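Local coordinates for protein chloramphenicol acetyltransferase (Bacteroides thetaiotaomicron, PDB 2I9D) that probably transfers an acetyl group from acetyl-CoA to a hydroxyl group of chloramphenicol, working as a trimer, at residues A[8-11]-A[12-15]; A[181-185]-A[186-190]; A[198-202]-A[203-207]; A[150-154]-A[155-159]. All blocks are in the same frame, centred on the assembly; numbering follows the deposited sequence.

Interaction 1: residues A[8-11]-A[12-15]; sequences IDIE and NWER
Both oxygens of the Asp9 carboxylate take weak bonds, OD2 from Asn12 and OD1 from the Glu11 backbone. OD2 of Asp9 accepts from ND2 of Asn12 at 2.5 Å, close but poorly directed, with an N-H...O angle of 120° and the carboxylate and amide planes 90° apart. OD1 of Asp9 receives the backbone N of Glu11 at 3.3 Å, in the manner of an Asx turn. Asp9 can reach both because its CG stands anti to the backbone N (chi1 178°). A short acidic side chain suits this place, having one oxygen for the main chain and one for the amide.

The apolar half gathers round Trp13. Ile8 CG2 approaches the indole obliquely near its rim, 3.8 Å from Trp13 CG, with CB of Arg15 on the opposite side of the ring. The end of Ile10 runs beside the ring, its CD1 3.7 Å from CE3 of Trp13. Ile8 uses its branch methyl, close to the backbone, whereas Ile10 uses the end of its longer arm. Beyond the loop, Val80 of strand 80-83 touches all three apolar side chains, and Tyr72 meets the indole nearly parallel. Replaced by an alanine, Trp13 would probably leave the methyls of Ile8 and Ile10 without their shared partner and the ring of Tyr72 without its companion. The loop from strand 5-7 to helix 16-22 probably owes its shape more to the indole packing and the backbone bonds of Ile8 with Val80 than to its weak polar bonds.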
loop_
_atom_site.group_PDB
_atom_site.type_symbol
_atom_site.label_atom_id
_atom_site.label_comp_id
_atom_site.label_asym_id
_atom_site.label_seq_id
_atom_site.Cartn_x
_atom_site.Cartn_y
_atom_site.Cartn_z
ATOM N N ILE A 8 26.389 -15.983 1.288
ATOM C CA ILE A 8 25.936 -16.677 0.089
ATOM C C ILE A 8 26.906 -16.444 -1.052
ATOM O O ILE A 8 27.281 -15.304 -1.322
ATOM C CB ILE A 8 24.464 -16.293 -0.286
ATOM C CG1 ILE A 8 23.500 -17.199 0.475
ATOM C CG2 ILE A 8 24.192 -16.395 -1.790
ATOM C CD1 ILE A 8 22.468 -16.429 1.115
ATOM N N ASP A 9 27.319 -17.542 -1.691
ATOM C CA ASP A 9 28.082 -17.471 -2.925
ATOM C C ASP A 9 27.165 -17.008 -4.055
ATOM O O ASP A 9 26.374 -17.782 -4.597
ATOM C CB ASP A 9 28.733 -18.832 -3.239
ATOM C CG ASP A 9 29.523 -18.839 -4.570
ATOM O OD1 ASP A 9 29.927 -17.765 -5.109
ATOM O OD2 ASP A 9 29.735 -19.966 -5.073
ATOM N N ILE A 10 27.290 -15.730 -4.394
ATOM C CA ILE A 10 26.457 -15.087 -5.405
ATOM C C ILE A 10 26.526 -15.758 -6.786
ATOM O O ILE A 10 25.529 -15.751 -7.522
ATOM C CB ILE A 10 26.792 -13.573 -5.516
ATOM C CG1 ILE A 10 26.535 -12.852 -4.176
ATOM C CG2 ILE A 10 26.013 -12.890 -6.656
ATOM C CD1 ILE A 10 25.077 -12.935 -3.650
ATOM N N GLU A 11 27.681 -16.340 -7.132
ATOM C CA GLU A 11 27.872 -16.925 -8.465
ATOM C C GLU A 11 27.011 -18.159 -8.664
ATOM O O GLU A 11 26.360 -18.307 -9.688
ATOM C CB GLU A 11 29.342 -17.233 -8.737
ATOM C CG GLU A 11 29.820 -16.609 -10.051
ATOM C CD GLU A 11 29.476 -15.116 -10.141
ATOM O OE1 GLU A 11 28.811 -14.721 -11.133
ATOM O OE2 GLU A 11 29.854 -14.350 -9.215
ATOM N N ASN A 12 27.002 -19.031 -7.668
ATOM C CA ASN A 12 25.940 -20.013 -7.529
ATOM C C ASN A 12 24.705 -19.261 -6.982
ATOM O O ASN A 12 24.557 -18.071 -7.286
ATOM C CB ASN A 12 26.463 -21.174 -6.699
ATOM C CG ASN A 12 27.744 -21.774 -7.319
ATOM O OD1 ASN A 12 27.758 -22.166 -8.488
ATOM N ND2 ASN A 12 28.826 -21.790 -6.555
ATOM N N TRP A 13 23.810 -19.865 -6.212
ATOM C CA TRP A 13 22.565 -19.122 -5.820
ATOM C C TRP A 13 21.646 -18.841 -7.013
ATOM O O TRP A 13 21.976 -18.082 -7.934
ATOM C CB TRP A 13 22.836 -17.807 -5.041
ATOM C CG TRP A 13 21.573 -17.189 -4.366
ATOM C CD1 TRP A 13 20.540 -17.875 -3.776
ATOM C CD2 TRP A 13 21.258 -15.789 -4.201
ATOM N NE1 TRP A 13 19.609 -16.999 -3.280
ATOM C CE2 TRP A 13 20.018 -15.715 -3.524
ATOM C CE3 TRP A 13 21.894 -14.595 -4.571
ATOM C CZ2 TRP A 13 19.400 -14.489 -3.199
ATOM C CZ3 TRP A 13 21.281 -13.374 -4.245
ATOM C CH2 TRP A 13 20.045 -13.336 -3.565
ATOM N N GLU A 14 20.473 -19.464 -6.956
ATOM C CA GLU A 14 19.485 -19.394 -8.032
ATOM C C GLU A 14 18.952 -17.979 -8.309
ATOM O O GLU A 14 18.488 -17.699 -9.421
ATOM C CB GLU A 14 18.335 -20.381 -7.763
ATOM C CG GLU A 14 17.777 -20.397 -6.327
ATOM C CD GLU A 14 16.678 -21.452 -6.139
ATOM O OE1 GLU A 14 16.461 -22.276 -7.063
ATOM O OE2 GLU A 14 16.029 -21.475 -5.070
ATOM N N ARG A 15 19.054 -17.085 -7.318
ATOM C CA ARG A 15 18.532 -15.713 -7.459
ATOM C C ARG A 15 19.580 -14.655 -7.752
ATOM O O ARG A 15 19.284 -13.464 -7.676
ATOM C CB ARG A 15 17.707 -15.292 -6.241
ATOM C CG ARG A 15 16.414 -16.054 -6.049
ATOM C CD ARG A 15 15.593 -15.417 -4.916
ATOM N NE ARG A 15 15.065 -14.100 -5.281
ATOM C CZ ARG A 15 13.962 -13.911 -6.011
ATOM N NH1 ARG A 15 13.285 -14.965 -6.476
ATOM N NH2 ARG A 15 13.539 -12.673 -6.301
#

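Interaction 2: residues A[181-185]-A[186-190]; sequences IIREG and RLVMP
Four backbone hydrogen bonds tie 181-183 to 186-188. Ile181 and Val188 form a hydrogen-bonded pair, each N reaching the other's O at 2.8 Å. At the turn, Arg183 N gives a straight bond to Arg186 O (2.8 Å, 171°), but the return bond from Arg186 N to Arg183 O is longer, 3.1 Å, and its donor stands well above the carbonyl plane. Between these pairs lies the non-hydrogen-bonded pair Ile182-Leu187, where CA-H...O contacts fill in: Leu187 CA approaches Ile181 O, and Ile182 CA approaches Arg186 O.

Apolar contacts accompany both faces. Leu187 holds CG anti to its backbone N (chi1 -164°), which swings CD1 back over the partner strand, 3.5 Å from Ile181 N and 4.1 Å from CG1 of Ile182, whose side chain it meets at about a right angle. On the other face, Val188 rests CG2 against CD of Arg183 at 3.7 Å. Arginine suits that site because its methylene groups pack on the valine while its guanidinium reaches on, to a cation-pi contact with Tyr156.

Glu184 carries the hydrogen bonds to the other subunits: OE2 accepts from the backbone N of Glu184 of the third subunit, and OE1 of Glu184 of the second subunit accepts from Glu184 N here.

Glu184 and Gly185 both have positive phi, which glycine adopts with ease. A two-residue type I' turn from Arg183 to Arg186 closing two antiparallel strands is the classic tight beta hairpin, here joining two neighbouring strands of the six-stranded mixed sheet.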
loop_
_atom_site.group_PDB
_atom_site.type_symbol
_atom_site.label_atom_id
_atom_site.label_comp_id
_atom_site.label_asym_id
_atom_site.label_seq_id
_atom_site.Cartn_x
_atom_site.Cartn_y
_atom_site.Cartn_z
ATOM N N ILE A 181 -12.088 -10.032 11.802
ATOM C CA ILE A 181 -13.414 -9.580 11.463
ATOM C C ILE A 181 -14.171 -10.701 10.722
ATOM O O ILE A 181 -13.583 -11.480 9.960
ATOM C CB ILE A 181 -13.272 -8.253 10.673
ATOM C CG1 ILE A 181 -13.526 -7.076 11.603
ATOM C CG2 ILE A 181 -14.157 -8.183 9.450
ATOM C CD1 ILE A 181 -13.175 -5.743 10.972
ATOM N N ILE A 182 -15.455 -10.823 11.015
ATOM C CA ILE A 182 -16.318 -11.780 10.310
ATOM C C ILE A 182 -16.692 -11.258 8.918
ATOM O O ILE A 182 -17.270 -10.184 8.784
ATOM C CB ILE A 182 -17.550 -12.207 11.176
ATOM C CG1 ILE A 182 -17.083 -13.229 12.216
ATOM C CG2 ILE A 182 -18.638 -12.866 10.318
ATOM C CD1 ILE A 182 -17.846 -13.184 13.457
ATOM N N ARG A 183 -16.275 -12.003 7.898
ATOM C CA ARG A 183 -16.632 -11.738 6.508
ATOM C C ARG A 183 -17.234 -12.988 5.880
ATOM O O ARG A 183 -16.568 -14.030 5.765
ATOM C CB ARG A 183 -15.420 -11.302 5.684
ATOM C CG ARG A 183 -15.430 -9.833 5.307
ATOM C CD ARG A 183 -14.362 -9.103 6.079
ATOM N NE ARG A 183 -14.303 -7.673 5.776
ATOM C CZ ARG A 183 -13.623 -7.140 4.764
ATOM N NH1 ARG A 183 -12.942 -7.916 3.920
ATOM N NH2 ARG A 183 -13.636 -5.822 4.597
ATOM N N GLU A 184 -18.492 -12.858 5.462
ATOM C CA GLU A 184 -19.301 -13.976 4.955
ATOM C C GLU A 184 -19.233 -15.205 5.880
ATOM O O GLU A 184 -18.909 -16.310 5.456
ATOM C CB GLU A 184 -18.922 -14.288 3.499
ATOM C CG GLU A 184 -18.981 -13.033 2.613
ATOM C CD GLU A 184 -18.921 -13.366 1.122
ATOM O OE1 GLU A 184 -19.970 -13.789 0.577
ATOM O OE2 GLU A 184 -17.838 -13.201 0.507
ATOM N N GLY A 185 -19.497 -14.969 7.163
ATOM C CA GLY A 185 -19.494 -16.025 8.175
ATOM C C GLY A 185 -18.152 -16.572 8.657
ATOM O O GLY A 185 -18.150 -17.456 9.527
ATOM N N ARG A 186 -17.027 -16.069 8.115
ATOM C CA ARG A 186 -15.672 -16.517 8.504
ATOM C C ARG A 186 -14.801 -15.394 9.081
ATOM O O ARG A 186 -14.830 -14.243 8.616
ATOM C CB ARG A 186 -14.943 -17.203 7.347
ATOM C CG ARG A 186 -15.850 -18.139 6.521
ATOM C CD ARG A 186 -15.199 -19.488 6.188
ATOM N NE ARG A 186 -15.095 -20.356 7.369
ATOM C CZ ARG A 186 -15.867 -21.420 7.611
ATOM N NH1 ARG A 186 -16.819 -21.782 6.748
ATOM N NH2 ARG A 186 -15.675 -22.135 8.717
ATOM N N LEU A 187 -14.032 -15.743 10.107
ATOM C CA LEU A 187 -13.130 -14.795 10.732
ATOM C C LEU A 187 -11.877 -14.655 9.872
ATOM O O LEU A 187 -11.212 -15.639 9.573
ATOM C CB LEU A 187 -12.782 -15.200 12.164
ATOM C CG LEU A 187 -12.170 -14.081 13.006
ATOM C CD1 LEU A 187 -13.203 -12.972 13.397
ATOM C CD2 LEU A 187 -11.487 -14.697 14.229
ATOM N N VAL A 188 -11.601 -13.417 9.459
ATOM C CA VAL A 188 -10.434 -13.073 8.631
ATOM C C VAL A 188 -9.724 -11.831 9.223
ATOM O O VAL A 188 -10.358 -10.977 9.874
ATOM C CB VAL A 188 -10.847 -12.765 7.153
ATOM C CG1 VAL A 188 -11.489 -13.976 6.479
ATOM C CG2 VAL A 188 -11.817 -11.562 7.096
HETATM N N MSE A 189 -8.421 -11.720 8.992
HETATM C CA MSE A 189 -7.672 -10.552 9.444
HETATM C C MSE A 189 -6.737 -10.158 8.326
HETATM O O MSE A 189 -6.386 -11.038 7.541
HETATM C CB MSE A 189 -6.886 -10.878 10.705
HETATM C CG MSE A 189 -5.903 -12.009 10.555
HETATM SE SE MSE A 189 -4.979 -12.372 12.261
HETATM C CE MSE A 189 -3.839 -10.755 12.282
ATOM N N PRO A 190 -6.368 -8.847 8.213
ATOM C CA PRO A 190 -5.390 -8.446 7.191
ATOM C C PRO A 190 -3.929 -8.473 7.682
ATOM O O PRO A 190 -3.644 -8.216 8.855
ATOM C CB PRO A 190 -5.841 -7.022 6.808
ATOM C CG PRO A 190 -6.547 -6.492 8.060
ATOM C CD PRO A 190 -6.852 -7.670 8.968
#

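Interaction 3: residues A[198-202]-A[203-207]; sequences GFIDG and HHLSL
His204 turns back from the first turn of its helix to grip the loop before it. Its CB lies 3.7 Å from Asp201 O and also brushes the CG2 methyl of Ile200. With CG beside the backbone N (chi1 -48°), the ring is carried toward the chain entering the helix, and there ND1 accepts from Asp201 N at 3.1 Å, nearly straight (171°) and in the ring plane. CE1 follows, 4.0 Å from Asp201 OD2, while CD2 of His203 sits over one face of the imidazole. This ND1 bond is one half of a capping box, with Asp201 as N-cap. Segment 198-202 completes the HxxxDG motif of this family, which opens with His197, the predicted proton acceptor. The Asp201 carboxylate makes no cap, being engaged in a salt bridge with Arg15. Its backbone O instead receives two donors, His204 N from above the carbonyl plane and Leu205 N in that plane. A leucine in place of this histidine would probably leave Asp201 N without its ring acceptor and let the helix start loosen. Ile200 CG2 meets Leu205 CG at 3.6 Å, the two side chains at about a right angle, and both touch Ile195 of strand 186-196.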
loop_
_atom_site.group_PDB
_atom_site.type_symbol
_atom_site.label_atom_id
_atom_site.label_comp_id
_atom_site.label_asym_id
_atom_site.label_seq_id
_atom_site.Cartn_x
_atom_site.Cartn_y
_atom_site.Cartn_z
ATOM N N GLY A 198 14.540 -8.443 -4.482
ATOM C CA GLY A 198 15.725 -9.240 -4.817
ATOM C C GLY A 198 15.683 -10.643 -4.231
ATOM O O GLY A 198 16.248 -11.574 -4.806
ATOM N N PHE A 199 14.976 -10.797 -3.110
ATOM C CA PHE A 199 14.901 -12.063 -2.378
ATOM C C PHE A 199 13.592 -12.817 -2.537
ATOM O O PHE A 199 13.543 -14.029 -2.324
ATOM C CB PHE A 199 15.122 -11.843 -0.867
ATOM C CG PHE A 199 16.450 -11.237 -0.507
ATOM C CD1 PHE A 199 17.636 -11.752 -1.018
ATOM C CD2 PHE A 199 16.522 -10.173 0.403
ATOM C CE1 PHE A 199 18.872 -11.206 -0.664
ATOM C CE2 PHE A 199 17.753 -9.609 0.762
ATOM C CZ PHE A 199 18.931 -10.126 0.235
ATOM N N ILE A 200 12.523 -12.092 -2.849
ATOM C CA ILE A 200 11.166 -12.625 -2.750
ATOM C C ILE A 200 10.357 -12.170 -3.960
ATOM O O ILE A 200 10.351 -10.973 -4.283
ATOM C CB ILE A 200 10.482 -12.178 -1.412
ATOM C CG1 ILE A 200 11.081 -12.938 -0.232
ATOM C CG2 ILE A 200 8.906 -12.337 -1.434
ATOM C CD1 ILE A 200 11.153 -12.110 1.041
ATOM N N ASP A 201 9.704 -13.133 -4.628
ATOM C CA ASP A 201 8.744 -12.842 -5.694
ATOM C C ASP A 201 7.328 -13.190 -5.254
ATOM O O ASP A 201 7.126 -13.765 -4.173
ATOM C CB ASP A 201 9.052 -13.655 -6.954
ATOM C CG ASP A 201 10.446 -13.388 -7.509
ATOM O OD1 ASP A 201 10.879 -12.207 -7.585
ATOM O OD2 ASP A 201 11.098 -14.384 -7.883
ATOM N N GLY A 202 6.358 -12.872 -6.121
ATOM C CA GLY A 202 4.953 -13.185 -5.885
ATOM C C GLY A 202 4.748 -14.599 -5.390
ATOM O O GLY A 202 3.944 -14.850 -4.474
ATOM N N HIS A 203 5.511 -15.516 -5.976
ATOM C CA HIS A 203 5.421 -16.946 -5.695
ATOM C C HIS A 203 5.727 -17.281 -4.230
ATOM O O HIS A 203 5.059 -18.125 -3.615
ATOM C CB HIS A 203 6.340 -17.726 -6.665
ATOM C CG HIS A 203 6.624 -19.136 -6.241
ATOM N ND1 HIS A 203 5.757 -20.178 -6.491
ATOM C CD2 HIS A 203 7.692 -19.678 -5.602
ATOM C CE1 HIS A 203 6.272 -21.302 -6.013
ATOM N NE2 HIS A 203 7.440 -21.023 -5.456
ATOM N N HIS A 204 6.716 -16.603 -3.659
ATOM C CA HIS A 204 7.075 -16.844 -2.249
ATOM C C HIS A 204 6.087 -16.174 -1.302
ATOM O O HIS A 204 5.803 -16.685 -0.221
ATOM C CB HIS A 204 8.513 -16.411 -1.994
ATOM C CG HIS A 204 9.456 -16.921 -3.026
ATOM N ND1 HIS A 204 9.967 -16.122 -4.025
ATOM C CD2 HIS A 204 9.941 -18.169 -3.250
ATOM C CE1 HIS A 204 10.747 -16.850 -4.805
ATOM N NE2 HIS A 204 10.746 -18.093 -4.354
ATOM N N LEU A 205 5.533 -15.051 -1.740
ATOM C CA LEU A 205 4.484 -14.374 -0.993
ATOM C C LEU A 205 3.220 -15.229 -0.920
ATOM O O LEU A 205 2.570 -15.310 0.134
ATOM C CB LEU A 205 4.185 -13.015 -1.627
ATOM C CG LEU A 205 5.310 -11.986 -1.438
ATOM C CD1 LEU A 205 5.123 -10.734 -2.292
ATOM C CD2 LEU A 205 5.485 -11.619 0.044
ATOM N N SER A 206 2.877 -15.861 -2.051
ATOM C CA SER A 206 1.769 -16.823 -2.124
ATOM C C SER A 206 1.919 -17.939 -1.079
ATOM O O SER A 206 1.002 -18.193 -0.296
ATOM C CB SER A 206 1.726 -17.423 -3.528
ATOM O OG SER A 206 0.420 -17.710 -3.919
ATOM N N LEU A 207 3.097 -18.574 -1.046
ATOM C CA LEU A 207 3.403 -19.625 -0.058
ATOM C C LEU A 207 3.429 -19.127 1.362
ATOM O O LEU A 207 3.005 -19.849 2.274
ATOM C CB LEU A 207 4.781 -20.260 -0.311
ATOM C CG LEU A 207 5.246 -20.794 -1.652
ATOM C CD1 LEU A 207 6.605 -21.477 -1.448
ATOM C CD2 LEU A 207 4.209 -21.761 -2.282
#

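Interaction 4: residues A[150-154]-A[155-159]; sequences SATPD and LYFTS
Thr152 and Leu155 extend side by side in the same direction from the two ends of a type I turn, bringing Thr152 OG1 to 3.6 Å from CB of Leu155. Phe157 crosses Thr152 at about a right angle and offers its ring edge: OG1 lies near the ring plane, 3.8 Å from CE2. The threonine hydroxyl is placed for both neighbours by a chi1 of 67°, which sets OG1 between the backbone N and the carbonyl carbon. It also has a weak hydrogen bond with Ala177 O.

The turn is closed by Leu155 N bonding to Thr152 O at 3.1 Å, the donor standing above the carbonyl plane. Pro153, with its phi fixed by the ring near -69°, suits the second position of such a turn, and the polar Asp154 suits the third, pointing away at the surface. Leu155 is buried against Ser34 of the second subunit, and Thr152 packs on Gly202 of that chain, consistent with an apolar residue at this end of the turn. Since OG1 meets only C-H groups across this contact, its fit there probably rests on shape, and the turn bond is the one hydrogen bond between the segments.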
loop_
_atom_site.group_PDB
_atom_site.type_symbol
_atom_site.label_atom_id
_atom_site.label_comp_id
_atom_site.label_asym_id
_atom_site.label_seq_id
_atom_site.Cartn_x
_atom_site.Cartn_y
_atom_site.Cartn_z
ATOM N N SER A 150 3.869 -5.284 13.596
ATOM C CA SER A 150 3.160 -4.291 14.382
ATOM C C SER A 150 1.641 -4.580 14.328
ATOM O O SER A 150 1.085 -4.681 13.245
ATOM C CB SER A 150 3.509 -2.898 13.849
ATOM O OG SER A 150 2.601 -1.962 14.379
ATOM N N ALA A 151 0.993 -4.751 15.492
ATOM C CA ALA A 151 -0.449 -5.055 15.539
ATOM C C ALA A 151 -1.307 -3.818 15.660
ATOM O O ALA A 151 -0.997 -2.931 16.454
ATOM C CB ALA A 151 -0.781 -6.017 16.685
ATOM N N THR A 152 -2.399 -3.760 14.892
ATOM C CA THR A 152 -3.409 -2.759 15.130
ATOM C C THR A 152 -4.724 -3.491 15.218
ATOM O O THR A 152 -5.474 -3.542 14.223
ATOM C CB THR A 152 -3.432 -1.569 14.073
ATOM O OG1 THR A 152 -3.838 -2.054 12.799
ATOM C CG2 THR A 152 -2.089 -1.014 13.920
ATOM N N PRO A 153 -5.011 -4.064 16.410
ATOM C CA PRO A 153 -6.106 -5.009 16.570
ATOM C C PRO A 153 -7.482 -4.406 16.443
ATOM O O PRO A 153 -8.438 -5.163 16.292
ATOM C CB PRO A 153 -5.885 -5.588 17.981
ATOM C CG PRO A 153 -5.166 -4.489 18.723
ATOM C CD PRO A 153 -4.269 -3.869 17.678
ATOM N N ASP A 154 -7.573 -3.076 16.497
ATOM C CA ASP A 154 -8.843 -2.346 16.372
ATOM C C ASP A 154 -9.054 -1.688 14.993
ATOM O O ASP A 154 -9.999 -0.895 14.814
ATOM C CB ASP A 154 -8.959 -1.264 17.461
ATOM C CG ASP A 154 -8.938 -1.846 18.877
ATOM O OD1 ASP A 154 -9.594 -2.884 19.121
ATOM O OD2 ASP A 154 -8.258 -1.259 19.744
ATOM N N LEU A 155 -8.178 -2.008 14.035
ATOM C CA LEU A 155 -8.256 -1.461 12.695
ATOM C C LEU A 155 -8.199 -2.548 11.621
ATOM O O LEU A 155 -7.246 -3.331 11.572
ATOM C CB LEU A 155 -7.102 -0.473 12.473
ATOM C CG LEU A 155 -6.995 0.238 11.109
ATOM C CD1 LEU A 155 -8.313 0.917 10.724
ATOM C CD2 LEU A 155 -5.827 1.238 11.081
ATOM N N TYR A 156 -9.228 -2.591 10.768
ATOM C CA TYR A 156 -9.181 -3.400 9.549
ATOM C C TYR A 156 -8.671 -2.462 8.454
ATOM O O TYR A 156 -9.157 -1.324 8.304
ATOM C CB TYR A 156 -10.554 -4.020 9.182
ATOM C CG TYR A 156 -10.400 -5.223 8.247
ATOM C CD1 TYR A 156 -10.285 -6.513 8.761
ATOM C CD2 TYR A 156 -10.298 -5.054 6.856
ATOM C CE1 TYR A 156 -10.103 -7.624 7.912
ATOM C CE2 TYR A 156 -10.097 -6.147 5.991
ATOM C CZ TYR A 156 -10.014 -7.432 6.530
ATOM O OH TYR A 156 -9.838 -8.525 5.715
ATOM N N PHE A 157 -7.643 -2.898 7.732
ATOM C CA PHE A 157 -7.074 -2.071 6.646
ATOM C C PHE A 157 -6.967 -2.949 5.398
ATOM O O PHE A 157 -6.873 -4.178 5.513
ATOM C CB PHE A 157 -5.699 -1.520 7.040
ATOM C CG PHE A 157 -4.724 -2.582 7.554
ATOM C CD1 PHE A 157 -4.014 -3.397 6.654
ATOM C CD2 PHE A 157 -4.494 -2.750 8.941
ATOM C CE1 PHE A 157 -3.109 -4.379 7.116
ATOM C CE2 PHE A 157 -3.581 -3.733 9.413
ATOM C CZ PHE A 157 -2.885 -4.544 8.489
ATOM N N THR A 158 -6.974 -2.328 4.220
ATOM C CA THR A 158 -6.771 -3.085 2.994
ATOM C C THR A 158 -5.367 -2.888 2.436
ATOM O O THR A 158 -4.956 -3.610 1.513
ATOM C CB THR A 158 -7.786 -2.712 1.893
ATOM O OG1 THR A 158 -7.905 -1.291 1.821
ATOM C CG2 THR A 158 -9.135 -3.321 2.179
ATOM N N SER A 159 -4.637 -1.921 2.998
ATOM C CA SER A 159 -3.298 -1.612 2.577
ATOM C C SER A 159 -2.514 -0.900 3.688
ATOM O O SER A 159 -3.011 0.046 4.297
ATOM C CB SER A 159 -3.385 -0.723 1.335
ATOM O OG SER A 159 -2.110 -0.235 0.942
#

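Interactions 1 and 3 meet at Arg15, whose NH1 lies 2.7 Å from Asp201 OD2 in a salt bridge and whose NE lies 2.8 Å from Gly198 O. Interaction 3 borders the predicted proton acceptor His197, the side chain of Asp201 being about 3 Å from it, while that of Trp13 is about 11 Å away. Interactions 2 and 4, with centres 13 Å apart, touch on the side of the chain's centre opposite interaction 1, where Pro190 CB is 3.3 Å from Phe157 O, and both reach the second subunit. Within one chain interactions 3 and 4 stay about 13 Å apart at the nearest atoms, yet Leu155 of the third subunit packs on Leu205 and Ser206.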